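Local coordinates for putative uncharacterized protein PH0242 (PDB 3VU1) that is an archaeal oligosaccharyltransferase AglB, here its beta-rich C-terminal globular domain modelled with a calcium ion, at residues 95-100 with 211-216; 193-198 with 207-212. One frame throughout, in Å; residues are numbered along the deposited sequence.

Contact 1 (95-100 with 211-216); sequences AKFNAI and SNFVKL
Phe97, in the first turn of helix 97-103, and Phe213, near the start of helix 212-218, carry this buried contact through their aromatic side chains. The ring planes are inclined by only 25°, but the centroids lie 5.0 Å apart, and this large lateral offset leaves little overlap between the rings. The CD1-CE1-CZ side of Phe97 lies against CB, CG and CD1 of Phe213: CE1 of Phe97 is 3.4 Å from CD1 of Phe213 and equally close to its CB. The two side chains run in opposite directions, which brings the outer half of the Phe97 ring beside the root of Phe213; Phe97 CZ is 3.7 Å from Phe213 CB. Phe213 holds chi1 at 173°, CG trans to N, which sets its CB and CD1 against Phe97 CE1.

A second, looser approach is made by the N-cap residue of helix 212-218. OG of Ser211 lies 3.9 Å from CZ of Phe97, a van der Waals neighbour, while its polar partner is Val208.

No hydrogen bond crosses between the two segments. Lys215 NZ donates to Asn212 OD1 at 3.0 Å inside 211-216, tilted 26° from the amide plane, and pairs with Asp71 outside it in a salt bridge.

The phenylalanine pair thus packs two helix starts together, with Ile125 of strand 125-130 touching both side chains. Ile100 packs on helix 60-69, and Asn212 and Leu216 reach helix 228-235.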
ATOM      1  N   ALA A  95       5.175 -16.050  -8.207  1.00 30.81           N
ATOM      2  CA  ALA A  95       4.592 -17.368  -8.537  1.00 31.56           C
ATOM      3  C   ALA A  95       3.070 -17.340  -8.480  1.00 31.50           C
ATOM      4  O   ALA A  95       2.428 -18.130  -9.135  1.00 29.96           O
ATOM      5  CB  ALA A  95       5.123 -18.462  -7.615  1.00 32.03           C
ATOM      6  N   LYS A  96       2.502 -16.440  -7.680  1.00 30.29           N
ATOM      7  CA  LYS A  96       1.058 -16.302  -7.639  1.00 30.32           C
ATOM      8  C   LYS A  96       0.549 -15.150  -8.511  1.00 31.61           C
ATOM      9  O   LYS A  96      -0.645 -14.809  -8.468  1.00 31.08           O
ATOM     10  CB  LYS A  96       0.580 -16.139  -6.196  1.00 29.60           C
ATOM     11  CG  LYS A  96       0.659 -17.428  -5.429  1.00 29.16           C
ATOM     12  CD  LYS A  96       0.442 -17.262  -3.948  1.00 29.16           C
ATOM     13  CE  LYS A  96       0.196 -18.654  -3.407  1.00 29.86           C
ATOM     14  NZ  LYS A  96      -0.474 -18.667  -2.091  1.00 32.65           N
ATOM     15  N   PHE A  97       1.431 -14.563  -9.319  1.00 30.89           N
ATOM     16  CA  PHE A  97       1.056 -13.297  -9.920  1.00 30.95           C
ATOM     17  C   PHE A  97      -0.055 -13.306 -10.970  1.00 30.92           C
ATOM     18  O   PHE A  97      -0.737 -12.297 -11.112  1.00 32.45           O
ATOM     19  CB  PHE A  97       2.253 -12.448 -10.348  1.00 30.69           C
ATOM     20  CG  PHE A  97       2.019 -10.968 -10.136  1.00 31.32           C
ATOM     21  CD1 PHE A  97       1.996 -10.430  -8.846  1.00 31.00           C
ATOM     22  CD2 PHE A  97       1.778 -10.124 -11.207  1.00 29.44           C
ATOM     23  CE1 PHE A  97       1.742  -9.086  -8.634  1.00 28.85           C
ATOM     24  CE2 PHE A  97       1.554  -8.780 -11.001  1.00 28.86           C
ATOM     25  CZ  PHE A  97       1.524  -8.264  -9.716  1.00 29.99           C
ATOM     26  N   ASN A  98      -0.273 -14.417 -11.668  1.00 30.36           N
ATOM     27  CA  ASN A  98      -1.432 -14.510 -12.560  1.00 31.94           C
ATOM     28  C   ASN A  98      -2.723 -14.367 -11.764  1.00 33.09           C
ATOM     29  O   ASN A  98      -3.590 -13.580 -12.122  1.00 35.02           O
ATOM     30  CB  ASN A  98      -1.454 -15.822 -13.339  1.00 31.83           C
ATOM     31  CG  ASN A  98      -0.590 -15.781 -14.594  1.00 33.83           C
ATOM     32  OD1 ASN A  98      -0.990 -16.341 -15.618  1.00 38.80           O
ATOM     33  ND2 ASN A  98       0.592 -15.122 -14.537  1.00 28.31           N
ATOM     34  N   ALA A  99      -2.828 -15.086 -10.647  1.00 32.93           N
ATOM     35  CA  ALA A  99      -4.029 -14.990  -9.828  1.00 29.68           C
ATOM     36  C   ALA A  99      -4.231 -13.557  -9.374  1.00 30.69           C
ATOM     37  O   ALA A  99      -5.358 -13.030  -9.497  1.00 31.24           O
ATOM     38  CB  ALA A  99      -3.991 -15.952  -8.644  1.00 25.00           C
ATOM     39  N   ILE A 100      -3.161 -12.950  -8.835  1.00 28.91           N
ATOM     40  CA  ILE A 100      -3.219 -11.592  -8.328  1.00 28.29           C
ATOM     41  C   ILE A 100      -3.582 -10.651  -9.460  1.00 29.03           C
ATOM     42  O   ILE A 100      -4.423  -9.781  -9.280  1.00 30.68           O
ATOM     43  CB  ILE A 100      -1.886 -11.136  -7.702  1.00 30.64           C
ATOM     44  CG1 ILE A 100      -1.487 -12.080  -6.543  1.00 32.32           C
ATOM     45  CG2 ILE A 100      -1.973  -9.676  -7.233  1.00 27.76           C
ATOM     46  CD1 ILE A 100      -0.097 -11.855  -5.982  1.00 28.14           C
ATOM     47  N   SER A 211       3.167  -2.502 -12.375  1.00 33.11           N
ATOM     48  CA  SER A 211       2.360  -2.818 -11.194  1.00 31.68           C
ATOM     49  C   SER A 211       3.107  -2.427  -9.933  1.00 31.19           C
ATOM     50  O   SER A 211       4.343  -2.489  -9.893  1.00 32.87           O
ATOM     51  CB  SER A 211       2.071  -4.329 -11.158  1.00 31.78           C
ATOM     52  OG  SER A 211       3.290  -5.078 -11.105  1.00 35.34           O
ATOM     53  N   ASN A 212       2.365  -2.073  -8.890  1.00 28.93           N
ATOM     54  CA  ASN A 212       2.943  -1.789  -7.593  1.00 27.52           C
ATOM     55  C   ASN A 212       3.775  -2.930  -6.985  1.00 31.15           C
ATOM     56  O   ASN A 212       4.745  -2.674  -6.273  1.00 34.38           O
ATOM     57  CB  ASN A 212       1.844  -1.380  -6.636  1.00 26.57           C
ATOM     58  CG  ASN A 212       1.250  -0.020  -6.973  1.00 27.59           C
ATOM     59  OD1 ASN A 212       1.909   0.835  -7.549  1.00 26.94           O
ATOM     60  ND2 ASN A 212      -0.018   0.170  -6.638  1.00 27.85           N
ATOM     61  N   PHE A 213       3.399  -4.186  -7.230  1.00 31.23           N
ATOM     62  CA  PHE A 213       4.193  -5.292  -6.719  1.00 31.58           C
ATOM     63  C   PHE A 213       5.624  -5.274  -7.284  1.00 33.40           C
ATOM     64  O   PHE A 213       6.589  -5.436  -6.545  1.00 33.18           O
ATOM     65  CB  PHE A 213       3.547  -6.622  -7.052  1.00 30.06           C
ATOM     66  CG  PHE A 213       4.404  -7.814  -6.710  1.00 27.53           C
ATOM     67  CD1 PHE A 213       4.967  -8.596  -7.714  1.00 28.74           C
ATOM     68  CD2 PHE A 213       4.642  -8.160  -5.402  1.00 27.01           C
ATOM     69  CE1 PHE A 213       5.754  -9.707  -7.419  1.00 28.12           C
ATOM     70  CE2 PHE A 213       5.427  -9.277  -5.087  1.00 28.00           C
ATOM     71  CZ  PHE A 213       5.986 -10.048  -6.089  1.00 27.34           C
ATOM     72  N   VAL A 214       5.737  -5.097  -8.598  1.00 33.54           N
ATOM     73  CA  VAL A 214       7.020  -4.997  -9.261  1.00 32.39           C
ATOM     74  C   VAL A 214       7.857  -3.879  -8.629  1.00 33.73           C
ATOM     75  O   VAL A 214       9.038  -4.082  -8.368  1.00 35.71           O
ATOM     76  CB  VAL A 214       6.830  -4.761 -10.773  1.00 34.46           C
ATOM     77  CG1 VAL A 214       8.107  -4.246 -11.393  1.00 34.39           C
ATOM     78  CG2 VAL A 214       6.403  -6.042 -11.475  1.00 33.59           C
ATOM     79  N   LYS A 215       7.244  -2.720  -8.351  1.00 32.68           N
ATOM     80  CA  LYS A 215       7.947  -1.606  -7.726  1.00 31.98           C
ATOM     81  C   LYS A 215       8.449  -1.966  -6.341  1.00 32.79           C
ATOM     82  O   LYS A 215       9.607  -1.734  -6.032  1.00 37.53           O
ATOM     83  CB  LYS A 215       7.062  -0.358  -7.580  1.00 32.72           C
ATOM     84  CG  LYS A 215       6.496   0.289  -8.837  1.00 31.67           C
ATOM     85  CD  LYS A 215       5.746   1.566  -8.417  1.00 30.61           C
ATOM     86  CE  LYS A 215       4.907   2.167  -9.537  1.00 30.14           C
ATOM     87  NZ  LYS A 215       3.669   1.400  -9.890  1.00 27.62           N
ATOM     88  N   LEU A 216       7.571  -2.498  -5.497  1.00 32.09           N
ATOM     89  CA  LEU A 216       7.892  -2.711  -4.090  1.00 34.67           C
ATOM     90  C   LEU A 216       8.652  -4.007  -3.814  1.00 36.66           C
ATOM     91  O   LEU A 216       9.373  -4.086  -2.825  1.00 36.44           O
ATOM     92  CB  LEU A 216       6.628  -2.681  -3.227  1.00 36.94           C
ATOM     93  CG  LEU A 216       5.781  -1.391  -3.177  1.00 37.37           C
ATOM     94  CD1 LEU A 216       4.448  -1.662  -2.489  1.00 36.46           C
ATOM     95  CD2 LEU A 216       6.495  -0.215  -2.520  1.00 33.34           C
TER

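Contact 2 (193-198 with 207-212); sequences VVYLTP and KVATSN
Tyr195 reaches from strand 192-196 to the backbone of the loop 207-212, where its OH donates a 2.9 Å hydrogen bond to the carbonyl O of Ala209. The hydroxyl stands 67° out of the carbonyl plane, and the C=O...O angle is 113°, so the approach is far from a lone-pair direction. That oxygen lies at the edge of the tyrosine ring, near its plane, 3.3 Å from Tyr195 CE2. A chi1 of -65° puts Tyr195 CG opposite its carbonyl carbon, beside N, which directs the ring to Ala209.

Beside this bond, Ala209 CB packs 3.8 Å from Val193 CG2. The other branch of the valine, CG1, sits 3.8 Å above one face of the Tyr195 ring, offset toward its rim.

Further out, a type I turn from Val208 to Ser211 presents Ala209. Val208 O closes it by accepting both Ser211 N at 3.2 Å and Ser211 OG at 2.9 Å. Tyr195 OH also bonds to Thr222.

Strands 192-196 and 200-205 form a beta hairpin in the ten-strand mixed sheet; the loop after the second strand folds back on the first and leads into helix 212-218, while Val208 packs on helix 97-103.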
ATOM      1  N   VAL A 193       8.058  -6.864 -21.056  1.00 38.72           N
ATOM      2  CA  VAL A 193       8.972  -5.798 -20.689  1.00 38.63           C
ATOM      3  C   VAL A 193      10.079  -6.462 -19.862  1.00 39.83           C
ATOM      4  O   VAL A 193       9.789  -7.425 -19.141  1.00 39.54           O
ATOM      5  CB  VAL A 193       8.224  -4.701 -19.866  1.00 35.66           C
ATOM      6  CG1 VAL A 193       9.195  -3.755 -19.167  1.00 34.86           C
ATOM      7  CG2 VAL A 193       7.267  -3.918 -20.758  1.00 30.23           C
ATOM      8  N   VAL A 194      11.331  -5.988 -19.972  1.00 38.76           N
ATOM      9  CA  VAL A 194      12.398  -6.544 -19.139  1.00 37.39           C
ATOM     10  C   VAL A 194      12.953  -5.496 -18.235  1.00 37.25           C
ATOM     11  O   VAL A 194      13.117  -4.372 -18.649  1.00 41.50           O
ATOM     12  CB  VAL A 194      13.529  -7.165 -19.950  1.00 38.28           C
ATOM     13  CG1 VAL A 194      14.696  -7.523 -19.045  1.00 38.92           C
ATOM     14  CG2 VAL A 194      13.041  -8.419 -20.637  1.00 38.45           C
ATOM     15  N   TYR A 195      13.197  -5.858 -16.983  1.00 39.99           N
ATOM     16  CA  TYR A 195      13.908  -4.976 -16.058  1.00 41.88           C
ATOM     17  C   TYR A 195      15.180  -5.660 -15.596  1.00 44.82           C
ATOM     18  O   TYR A 195      15.127  -6.774 -15.044  1.00 44.04           O
ATOM     19  CB  TYR A 195      13.065  -4.632 -14.845  1.00 39.36           C
ATOM     20  CG  TYR A 195      11.831  -3.823 -15.149  1.00 44.85           C
ATOM     21  CD1 TYR A 195      11.915  -2.526 -15.656  1.00 44.59           C
ATOM     22  CD2 TYR A 195      10.554  -4.363 -14.920  1.00 42.83           C
ATOM     23  CE1 TYR A 195      10.765  -1.792 -15.920  1.00 43.98           C
ATOM     24  CE2 TYR A 195       9.412  -3.637 -15.172  1.00 39.45           C
ATOM     25  CZ  TYR A 195       9.514  -2.356 -15.665  1.00 42.22           C
ATOM     26  OH  TYR A 195       8.351  -1.658 -15.905  1.00 41.91           O
ATOM     27  N   LEU A 196      16.317  -5.003 -15.842  1.00 44.82           N
ATOM     28  CA  LEU A 196      17.619  -5.546 -15.452  1.00 46.73           C
ATOM     29  C   LEU A 196      18.131  -4.826 -14.229  1.00 46.70           C
ATOM     30  O   LEU A 196      18.298  -3.610 -14.253  1.00 48.41           O
ATOM     31  CB  LEU A 196      18.624  -5.440 -16.606  1.00 44.62           C
ATOM     32  CG  LEU A 196      18.278  -6.275 -17.846  1.00 47.19           C
ATOM     33  CD1 LEU A 196      19.389  -6.235 -18.874  1.00 45.00           C
ATOM     34  CD2 LEU A 196      17.917  -7.721 -17.520  1.00 45.42           C
ATOM     35  N   THR A 197      18.349  -5.571 -13.155  1.00 46.31           N
ATOM     36  CA  THR A 197      18.942  -5.001 -11.940  1.00 51.42           C
ATOM     37  C   THR A 197      20.278  -5.716 -11.688  1.00 58.41           C
ATOM     38  O   THR A 197      20.585  -6.707 -12.363  1.00 53.21           O
ATOM     39  CB  THR A 197      18.022  -5.110 -10.690  1.00 48.38           C
ATOM     40  OG1 THR A 197      18.037  -6.445 -10.179  1.00 46.77           O
ATOM     41  CG2 THR A 197      16.582  -4.716 -11.012  1.00 49.32           C
ATOM     42  N   PRO A 198      21.078  -5.231 -10.715  1.00 63.49           N
ATOM     43  CA  PRO A 198      22.372  -5.874 -10.561  1.00 60.81           C
ATOM     44  C   PRO A 198      22.261  -7.373 -10.322  1.00 59.06           C
ATOM     45  O   PRO A 198      23.172  -8.104 -10.705  1.00 61.05           O
ATOM     46  CB  PRO A 198      22.955  -5.158  -9.341  1.00 63.23           C
ATOM     47  CG  PRO A 198      22.386  -3.780  -9.461  1.00 61.40           C
ATOM     48  CD  PRO A 198      20.955  -4.065  -9.819  1.00 62.21           C
ATOM     49  N   LYS A 207       0.820  -5.753 -19.446  1.00 34.49           N
ATOM     50  CA  LYS A 207      -0.287  -5.272 -18.611  1.00 33.38           C
ATOM     51  C   LYS A 207       0.050  -5.106 -17.121  1.00 32.92           C
ATOM     52  O   LYS A 207      -0.681  -4.462 -16.387  1.00 33.11           O
ATOM     53  CB  LYS A 207      -1.511  -6.181 -18.775  1.00 34.09           C
ATOM     54  CG  LYS A 207      -2.170  -6.081 -20.145  1.00 36.29           C
ATOM     55  CD  LYS A 207      -3.418  -6.936 -20.237  1.00 36.00           C
ATOM     56  CE  LYS A 207      -4.070  -6.779 -21.603  1.00 34.63           C
ATOM     57  NZ  LYS A 207      -5.296  -7.625 -21.708  1.00 34.61           N
ATOM     58  N   VAL A 208       1.143  -5.703 -16.672  1.00 33.17           N
ATOM     59  CA  VAL A 208       1.514  -5.625 -15.273  1.00 32.86           C
ATOM     60  C   VAL A 208       2.970  -5.206 -15.116  1.00 34.42           C
ATOM     61  O   VAL A 208       3.517  -5.277 -14.012  1.00 34.03           O
ATOM     62  CB  VAL A 208       1.250  -6.944 -14.511  1.00 33.22           C
ATOM     63  CG1 VAL A 208      -0.226  -7.275 -14.505  1.00 31.54           C
ATOM     64  CG2 VAL A 208       2.051  -8.101 -15.103  1.00 36.20           C
ATOM     65  N   ALA A 209       3.578  -4.718 -16.203  1.00 35.37           N
ATOM     66  CA  ALA A 209       4.951  -4.172 -16.150  1.00 35.07           C
ATOM     67  C   ALA A 209       5.185  -3.083 -15.104  1.00 35.01           C
ATOM     68  O   ALA A 209       6.229  -3.057 -14.481  1.00 37.43           O
ATOM     69  CB  ALA A 209       5.380  -3.672 -17.505  1.00 36.62           C
ATOM     70  N   THR A 210       4.230  -2.183 -14.902  1.00 34.16           N
ATOM     71  CA  THR A 210       4.424  -1.109 -13.924  1.00 33.94           C
ATOM     72  C   THR A 210       3.593  -1.274 -12.650  1.00 33.07           C
ATOM     73  O   THR A 210       3.352  -0.308 -11.930  1.00 33.28           O
ATOM     74  CB  THR A 210       4.169   0.279 -14.545  1.00 36.94           C
ATOM     75  OG1 THR A 210       2.828   0.352 -15.069  1.00 40.34           O
ATOM     76  CG2 THR A 210       5.193   0.560 -15.665  1.00 39.93           C
ATOM     77  N   SER A 211       3.167  -2.502 -12.375  1.00 33.11           N
ATOM     78  CA  SER A 211       2.360  -2.818 -11.194  1.00 31.68           C
ATOM     79  C   SER A 211       3.107  -2.427  -9.933  1.00 31.19           C
ATOM     80  O   SER A 211       4.343  -2.489  -9.893  1.00 32.87           O
ATOM     81  CB  SER A 211       2.071  -4.329 -11.158  1.00 31.78           C
ATOM     82  OG  SER A 211       3.290  -5.078 -11.105  1.00 35.34           O
ATOM     83  N   ASN A 212       2.365  -2.073  -8.890  1.00 28.93           N
ATOM     84  CA  ASN A 212       2.943  -1.789  -7.593  1.00 27.52           C
ATOM     85  C   ASN A 212       3.775  -2.930  -6.985  1.00 31.15           C
ATOM     86  O   ASN A 212       4.745  -2.674  -6.273  1.00 34.38           O
ATOM     87  CB  ASN A 212       1.844  -1.380  -6.636  1.00 26.57           C
ATOM     88  CG  ASN A 212       1.250  -0.020  -6.973  1.00 27.59           C
ATOM     89  OD1 ASN A 212       1.909   0.835  -7.549  1.00 26.94           O
ATOM     90  ND2 ASN A 212      -0.018   0.170  -6.638  1.00 27.85           N
TER

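The centres of contacts 1 and 2 lie about 10 Å apart, and their segments overlap at Ser211 and Asn212, at the junction of a turn with helix 212-218. Along the chain come 95-100, then 193-198, then 207-216, so two earlier parts meet one later stretch. Contact 2 links strand 192-196 of the ten-strand mixed sheet, part of the Insert domain, to the loop leading to helix 212-218; contact 1 packs that helix against helix 97-103. The two also touch directly. Lys215 NZ lies 2.7 Å from Thr210 O, a probable hydrogen bond, and Phe97 CE2 packs 4.0 Å from Val208 CB. Sheet and helices are thereby joined through one short connection.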